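Local coordinates for protein type C neurotoxin (Clostridium botulinum, PDB 3PME) that probably binds receptors on nerve cell membranes, gangliosides or phosphatidylethanolamine among them, as the receptor-binding domain of a C/D mosaic botulinum neurotoxin, at residues Ile306-Gly318 against Leu369-Glu381. Sequence-based numbering, arbitrary orientation.
Sequences IIRDTDTIYATQG and LADIYKPWRFSFE
Arg-377 reaches from the type I turn 376-379 back to residues 309-315, in the chain that runs on from strand 302-308, and its guanidinium carries the polar part of this contact. NH1 makes a salt bridge to Asp-309 OD2 at 3.0 Å, coming from above the carboxylate plane, with the two flat groups turned 56° apart; NH2 adds only a weak bond to the same oxygen. NH1 also donates to Thr-312 O over 2.9 Å, with an N-H...O angle of 160°. Both acceptors lie at the guanidinium edge, near its plane, while CB of Asp-311 sits over one face. The bend at chi3 (-73°) turns the guanidinium toward Asp-309 after the aliphatic part has passed the backbone: Arg-377 CG is 3.4 Å from Ile-313 O, and Arg-377 CB packs against Ala-315 CB.

Ile-313 leads the van der Waals packing. Its CD1 meets CD1 of Tyr-373 at 3.8 Å, the two side chains crossing at about a right angle, and its CG2 lies against the Pro-375 carbonyl, 3.5 Å from Pro-375 O. CG1 of Ile-313 rests over the centre of the Tyr-314 ring in turn, and the hydroxyl of that tyrosine comes in at the edge of the Tyr-373 ring.

One water links the two segments, 2.8 Å from Tyr-314 OH and accepting from Lys-374 N. Behind the contact, Ile-313 touches Val-326 and Pro-375 touches Ile-255 and Thr-385, placing both segments against strands of the C-terminal trefoil-type subdomain.

Two in-plane acceptors on NH1 restrict the rotation of the guanidinium, whose charge is probably balanced in part by Asp-309; the salt bridge and the bond to Thr-312 O join the turn to residues 309-312 beside the packing round Ile-313.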
# COMPACT_ATOMS: atom_id res chain seq x y z
N ILE A 306 -20.67 -2.39 15.34
CA ILE A 306 -21.22 -1.18 14.77
C ILE A 306 -22.48 -1.51 13.98
O ILE A 306 -22.49 -2.44 13.17
CB ILE A 306 -20.20 -0.48 13.86
CG1 ILE A 306 -18.97 -0.06 14.68
CG2 ILE A 306 -20.84 0.72 13.17
CD1 ILE A 306 -17.87 0.63 13.85
N ILE A 307 -23.53 -0.74 14.21
CA ILE A 307 -24.75 -0.92 13.44
C ILE A 307 -25.21 0.41 12.86
O ILE A 307 -24.83 1.46 13.35
CB ILE A 307 -25.90 -1.50 14.29
CG1 ILE A 307 -26.25 -0.56 15.45
CG2 ILE A 307 -25.51 -2.89 14.79
CD1 ILE A 307 -27.60 -0.88 16.12
N ARG A 308 -25.99 0.33 11.79
CA ARG A 308 -26.68 1.49 11.25
C ARG A 308 -27.89 1.80 12.13
O ARG A 308 -28.57 0.89 12.60
CB ARG A 308 -27.17 1.17 9.84
CG ARG A 308 -27.34 2.37 8.94
CD ARG A 308 -28.32 2.06 7.82
NE ARG A 308 -29.67 2.16 8.33
CZ ARG A 308 -30.78 1.89 7.65
NH1 ARG A 308 -31.95 2.05 8.24
NH2 ARG A 308 -30.72 1.48 6.39
N ASP A 309 -28.17 3.08 12.37
CA ASP A 309 -29.40 3.48 13.04
C ASP A 309 -30.57 3.19 12.09
O ASP A 309 -30.43 3.27 10.86
CB ASP A 309 -29.35 4.97 13.39
CG ASP A 309 -30.27 5.34 14.52
OD1 ASP A 309 -31.09 4.50 14.94
OD2 ASP A 309 -30.18 6.49 15.00
N THR A 310 -31.72 2.82 12.65
CA THR A 310 -32.91 2.52 11.86
C THR A 310 -33.60 3.79 11.37
O THR A 310 -34.20 3.82 10.29
CB THR A 310 -33.91 1.68 12.68
OG1 THR A 310 -34.27 2.42 13.85
CG2 THR A 310 -33.27 0.37 13.12
N ASP A 311 -33.54 4.85 12.17
CA ASP A 311 -34.11 6.14 11.76
C ASP A 311 -33.02 7.15 11.41
O ASP A 311 -31.88 7.03 11.86
CB ASP A 311 -35.04 6.69 12.84
CG ASP A 311 -36.37 5.96 12.89
OD1 ASP A 311 -36.64 5.13 11.98
OD2 ASP A 311 -37.17 6.21 13.82
N THR A 312 -33.39 8.15 10.60
CA THR A 312 -32.42 9.16 10.16
C THR A 312 -32.04 10.12 11.28
O THR A 312 -32.64 10.10 12.35
CB THR A 312 -32.96 10.01 8.98
OG1 THR A 312 -34.11 10.74 9.42
CG2 THR A 312 -33.32 9.13 7.79
N ILE A 313 -31.07 10.99 11.01
CA ILE A 313 -30.55 11.91 12.02
C ILE A 313 -31.48 13.10 12.28
O ILE A 313 -31.21 13.92 13.15
CB ILE A 313 -29.14 12.41 11.65
CG1 ILE A 313 -29.15 13.09 10.28
CG2 ILE A 313 -28.15 11.24 11.64
CD1 ILE A 313 -27.84 13.85 9.98
N TYR A 314 -32.54 13.19 11.50
CA TYR A 314 -33.45 14.34 11.56
C TYR A 314 -34.80 13.89 12.10
O TYR A 314 -35.53 13.16 11.43
CB TYR A 314 -33.62 14.95 10.17
CG TYR A 314 -32.32 15.35 9.50
CD1 TYR A 314 -31.43 16.20 10.14
CD2 TYR A 314 -31.98 14.86 8.25
CE1 TYR A 314 -30.23 16.57 9.52
CE2 TYR A 314 -30.79 15.21 7.63
CZ TYR A 314 -29.92 16.06 8.27
OH TYR A 314 -28.74 16.43 7.66
N ALA A 315 -35.12 14.35 13.31
CA ALA A 315 -36.31 13.88 14.03
C ALA A 315 -37.61 14.13 13.26
O ALA A 315 -38.55 13.35 13.36
CB ALA A 315 -36.38 14.53 15.41
N THR A 316 -37.65 15.22 12.49
CA THR A 316 -38.87 15.59 11.77
C THR A 316 -39.19 14.64 10.62
O THR A 316 -40.27 14.72 10.03
CB THR A 316 -38.80 17.02 11.21
OG1 THR A 316 -37.62 17.17 10.41
CG2 THR A 316 -38.79 18.03 12.34
N GLN A 317 -38.28 13.73 10.30
CA GLN A 317 -38.54 12.80 9.21
C GLN A 317 -39.35 11.61 9.71
O GLN A 317 -39.91 10.85 8.92
CB GLN A 317 -37.25 12.42 8.48
CG GLN A 317 -36.71 13.61 7.68
CD GLN A 317 -35.37 13.37 7.02
OE1 GLN A 317 -34.65 12.44 7.36
NE2 GLN A 317 -35.04 14.23 6.05
N GLY A 318 -39.43 11.48 11.03
CA GLY A 318 -40.35 10.56 11.67
C GLY A 318 -40.27 9.13 11.17
O GLY A 318 -41.29 8.46 11.03
N LEU A 369 -20.23 7.50 4.40
CA LEU A 369 -19.35 8.64 4.17
C LEU A 369 -19.14 9.43 5.45
O LEU A 369 -19.76 9.13 6.48
CB LEU A 369 -19.86 9.52 3.02
CG LEU A 369 -21.27 10.09 3.11
CD1 LEU A 369 -21.34 11.27 4.07
CD2 LEU A 369 -21.74 10.53 1.74
N ALA A 370 -18.24 10.40 5.42
CA ALA A 370 -18.03 11.25 6.58
C ALA A 370 -18.17 12.72 6.18
O ALA A 370 -17.68 13.13 5.14
CB ALA A 370 -16.66 11.00 7.21
N ASP A 371 -18.83 13.49 7.03
CA ASP A 371 -19.03 14.92 6.77
C ASP A 371 -19.46 15.56 8.08
O ASP A 371 -19.70 14.86 9.08
CB ASP A 371 -20.11 15.11 5.69
CG ASP A 371 -20.10 16.52 5.04
OD1 ASP A 371 -19.30 17.40 5.43
OD2 ASP A 371 -20.92 16.72 4.12
N ILE A 372 -19.57 16.88 8.07
CA ILE A 372 -20.07 17.63 9.21
C ILE A 372 -21.59 17.63 9.15
O ILE A 372 -22.20 18.20 8.24
CB ILE A 372 -19.51 19.08 9.20
CG1 ILE A 372 -17.99 19.04 9.32
CG2 ILE A 372 -20.12 19.91 10.32
CD1 ILE A 372 -17.31 20.37 8.99
N TYR A 373 -22.21 16.95 10.11
CA TYR A 373 -23.66 16.85 10.20
C TYR A 373 -24.12 17.30 11.58
O TYR A 373 -23.31 17.59 12.46
CB TYR A 373 -24.09 15.39 10.01
CG TYR A 373 -24.11 14.93 8.56
CD1 TYR A 373 -25.17 15.25 7.73
CD2 TYR A 373 -23.09 14.15 8.04
CE1 TYR A 373 -25.21 14.83 6.42
CE2 TYR A 373 -23.13 13.71 6.72
CZ TYR A 373 -24.19 14.07 5.91
OH TYR A 373 -24.25 13.65 4.59
N LYS A 374 -25.44 17.33 11.76
CA LYS A 374 -26.05 17.41 13.08
C LYS A 374 -26.63 16.03 13.34
O LYS A 374 -27.78 15.77 13.00
CB LYS A 374 -27.16 18.46 13.08
CG LYS A 374 -26.66 19.89 12.83
CD LYS A 374 -27.84 20.83 12.63
CE LYS A 374 -27.41 22.28 12.64
NZ LYS A 374 -26.44 22.52 11.56
N PRO A 375 -25.83 15.12 13.92
CA PRO A 375 -26.19 13.70 13.91
C PRO A 375 -27.13 13.25 15.03
O PRO A 375 -27.64 12.13 14.94
CB PRO A 375 -24.83 13.00 14.05
CG PRO A 375 -24.03 13.97 14.89
CD PRO A 375 -24.46 15.35 14.42
N TRP A 376 -27.33 14.08 16.06
CA TRP A 376 -28.24 13.71 17.14
C TRP A 376 -29.62 14.31 16.89
O TRP A 376 -29.75 15.52 16.72
CB TRP A 376 -27.72 14.21 18.50
CG TRP A 376 -26.38 13.66 18.87
CD1 TRP A 376 -26.12 12.44 19.45
CD2 TRP A 376 -25.11 14.29 18.70
NE1 TRP A 376 -24.78 12.29 19.65
CE2 TRP A 376 -24.13 13.41 19.20
CE3 TRP A 376 -24.71 15.53 18.18
CZ2 TRP A 376 -22.77 13.72 19.19
CZ3 TRP A 376 -23.37 15.83 18.18
CH2 TRP A 376 -22.41 14.94 18.68
N ARG A 377 -30.64 13.47 16.89
CA ARG A 377 -31.99 13.92 16.57
C ARG A 377 -32.47 15.01 17.53
O ARG A 377 -33.21 15.91 17.13
CB ARG A 377 -32.97 12.74 16.58
CG ARG A 377 -32.94 11.89 15.32
CD ARG A 377 -34.01 10.80 15.34
NE ARG A 377 -33.66 9.74 16.29
CZ ARG A 377 -32.88 8.71 16.00
NH1 ARG A 377 -32.36 8.57 14.77
NH2 ARG A 377 -32.61 7.80 16.93
N PHE A 378 -32.03 14.94 18.78
CA PHE A 378 -32.49 15.89 19.78
C PHE A 378 -31.74 17.22 19.76
O PHE A 378 -32.00 18.09 20.59
CB PHE A 378 -32.36 15.27 21.17
CG PHE A 378 -30.96 14.86 21.51
CD1 PHE A 378 -30.07 15.79 22.04
CD2 PHE A 378 -30.52 13.56 21.30
CE1 PHE A 378 -28.77 15.42 22.35
CE2 PHE A 378 -29.23 13.19 21.61
CZ PHE A 378 -28.35 14.12 22.14
N SER A 379 -30.81 17.39 18.82
CA SER A 379 -29.86 18.50 18.89
C SER A 379 -29.47 19.12 17.55
O SER A 379 -29.52 18.45 16.52
CB SER A 379 -28.58 18.01 19.59
OG SER A 379 -27.55 18.97 19.51
N PHE A 380 -29.08 20.39 17.58
CA PHE A 380 -28.53 21.06 16.41
C PHE A 380 -27.01 21.19 16.51
O PHE A 380 -26.40 21.96 15.77
CB PHE A 380 -29.16 22.44 16.20
CG PHE A 380 -30.39 22.43 15.32
CD1 PHE A 380 -31.39 21.49 15.51
CD2 PHE A 380 -30.54 23.38 14.32
CE1 PHE A 380 -32.52 21.49 14.71
CE2 PHE A 380 -31.67 23.39 13.51
CZ PHE A 380 -32.66 22.44 13.71
N GLU A 381 -26.40 20.43 17.42
CA GLU A 381 -24.94 20.43 17.53
C GLU A 381 -24.33 19.76 16.30
O GLU A 381 -24.78 18.70 15.87
CB GLU A 381 -24.47 19.69 18.79
CG GLU A 381 -22.97 19.83 19.04
CD GLU A 381 -22.50 19.04 20.25
OE1 GLU A 381 -23.33 18.72 21.13
OE2 GLU A 381 -21.29 18.74 20.33
O HOH W 1 -27.01 17.84 9.39